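Local coordinates for prepilin (Salmonella typhi, PDB 3FHV), which is the type IVb pilin PilS, here without its N-terminal part, and probably mediates bacterial adhesion by interacting with the host channel protein CFTR, at residues A[31-35]-A[36-40]. Residues are numbered along the deposited sequence; the frame is centred on the assembly and turned at random.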
loop_
_atom_site.group_PDB
_atom_site.type_symbol
_atom_site.label_atom_id
_atom_site.label_comp_id
_atom_site.label_asym_id
_atom_site.label_seq_id
_atom_site.Cartn_x
_atom_site.Cartn_y
_atom_site.Cartn_z
ATOM N N TYR A 31 21.540 -5.138 -12.764
ATOM C CA TYR A 31 20.765 -6.265 -13.265
ATOM C C TYR A 31 19.340 -5.837 -13.573
ATOM O O TYR A 31 18.909 -4.755 -13.181
ATOM C CB TYR A 31 20.771 -7.422 -12.258
ATOM C CG TYR A 31 20.109 -7.126 -10.932
ATOM C CD1 TYR A 31 18.788 -7.504 -10.686
ATOM C CD2 TYR A 31 20.807 -6.475 -9.916
ATOM C CE1 TYR A 31 18.180 -7.240 -9.458
ATOM C CE2 TYR A 31 20.211 -6.206 -8.689
ATOM C CZ TYR A 31 18.900 -6.588 -8.466
ATOM O OH TYR A 31 18.314 -6.299 -7.255
ATOM N N ALA A 32 18.613 -6.687 -14.287
ATOM C CA ALA A 32 17.241 -6.375 -14.648
ATOM C C ALA A 32 16.413 -7.638 -14.797
ATOM O O ALA A 32 16.951 -8.730 -15.022
ATOM C CB ALA A 32 17.218 -5.586 -15.955
ATOM N N PHE A 33 15.099 -7.485 -14.669
ATOM C CA PHE A 33 14.202 -8.618 -14.815
ATOM C C PHE A 33 14.078 -8.910 -16.307
ATOM O O PHE A 33 14.059 -7.989 -17.124
ATOM C CB PHE A 33 12.831 -8.288 -14.208
ATOM C CG PHE A 33 12.855 -8.142 -12.713
ATOM C CD1 PHE A 33 12.997 -9.257 -11.895
ATOM C CD2 PHE A 33 12.752 -6.890 -12.122
ATOM C CE1 PHE A 33 13.039 -9.125 -10.512
ATOM C CE2 PHE A 33 12.795 -6.750 -10.741
ATOM C CZ PHE A 33 12.939 -7.867 -9.935
ATOM N N THR A 34 14.024 -10.192 -16.657
ATOM C CA THR A 34 13.910 -10.593 -18.054
ATOM C C THR A 34 12.555 -11.229 -18.360
ATOM O O THR A 34 12.304 -11.667 -19.479
ATOM C CB THR A 34 15.028 -11.588 -18.440
ATOM O OG1 THR A 34 14.900 -12.783 -17.665
ATOM C CG2 THR A 34 16.394 -10.974 -18.183
ATOM N N SER A 35 11.682 -11.291 -17.363
ATOM C CA SER A 35 10.357 -11.863 -17.578
ATOM C C SER A 35 9.372 -11.349 -16.541
ATOM O O SER A 35 9.743 -11.071 -15.395
ATOM C CB SER A 35 10.400 -13.389 -17.507
ATOM O OG SER A 35 10.476 -13.835 -16.165
ATOM N N GLY A 36 8.114 -11.228 -16.950
ATOM C CA GLY A 36 7.095 -10.762 -16.031
ATOM C C GLY A 36 6.870 -11.756 -14.904
ATOM O O GLY A 36 6.607 -11.366 -13.771
ATOM N N ALA A 37 6.981 -13.045 -15.210
ATOM C CA ALA A 37 6.783 -14.070 -14.194
ATOM C C ALA A 37 7.693 -13.848 -12.993
ATOM O O ALA A 37 7.249 -13.938 -11.848
ATOM C CB ALA A 37 7.032 -15.447 -14.785
ATOM N N LYS A 38 8.963 -13.546 -13.251
ATOM C CA LYS A 38 9.927 -13.332 -12.172
ATOM C C LYS A 38 9.739 -12.007 -11.455
ATOM O O LYS A 38 9.818 -11.931 -10.231
ATOM C CB LYS A 38 11.356 -13.405 -12.713
ATOM C CG LYS A 38 12.425 -13.173 -11.658
ATOM C CD LYS A 38 12.343 -14.234 -10.568
ATOM C CE LYS A 38 13.472 -14.102 -9.554
ATOM N NZ LYS A 38 13.365 -15.173 -8.526
ATOM N N MET A 39 9.504 -10.954 -12.222
ATOM C CA MET A 39 9.312 -9.629 -11.646
ATOM C C MET A 39 8.054 -9.595 -10.779
ATOM O O MET A 39 8.046 -8.982 -9.700
ATOM C CB MET A 39 9.211 -8.587 -12.767
ATOM C CG MET A 39 9.051 -7.155 -12.281
ATOM S SD MET A 39 9.219 -5.974 -13.632
ATOM C CE MET A 39 9.614 -4.485 -12.708
ATOM N N THR A 40 7.003 -10.258 -11.255
ATOM C CA THR A 40 5.736 -10.297 -10.532
ATOM C C THR A 40 5.880 -11.121 -9.249
ATOM O O THR A 40 5.368 -10.740 -8.203
ATOM C CB THR A 40 4.611 -10.865 -11.427
ATOM O OG1 THR A 40 4.400 -9.987 -12.544
ATOM C CG2 THR A 40 3.299 -10.988 -10.646
#
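Ser-35 is the N-cap of helix 36-45, and the capping bond runs from Lys-38 N to Ser-35 OG, 3.3 Å long and fairly straight at the hydrogen (160°). Ser-35 OG is tucked between the N and C branches of its own backbone (chi1 77°), which swings it back over the first turn to meet that amide; Lys-38 CB lies 3.6 Å from OG. Ser-35 O starts the helical ladder, accepting from Met-39 N over 3.2 Å, and Thr-40 N follows with a bond to Gly-36 O.

Two residues before the cap, Phe-33 folds back against the same turn. Its ring lays one face on Met-39, whose CA stands 4.0 Å from the ring centroid and close to the ring normal, a CH-pi contact. Met-39 CB comes to 3.7 Å from Phe-33 CG. The methionine has CG anti to its backbone N (chi1 -178°) and runs on extended, crossing the phenylalanine side chain at about a right angle; this carries SD past the CD2 side of the ring, to 4.8 Å from the centroid in an oblique Met-aromatic contact. At the ring's edge, Lys-38 CG approaches Phe-33 CD1 at 4.0 Å; the lysine chain then bends at chi2 and heads off from the contact.

Phe-33 also rests on Met-24 and Met-25 of helix 8-25, and Met-39 reaches Thr-21 and Met-25 there as well as Val-75 and Pro-77 of strand 72-78. Polar and apolar contacts thus divide the work: Ser-35 OG takes the Lys-38 amide, which precedes the regular ladder, while Phe-33 and Met-39 pack the loop and the helix start against helix 8-25 and, through Met-39, strand 72-78.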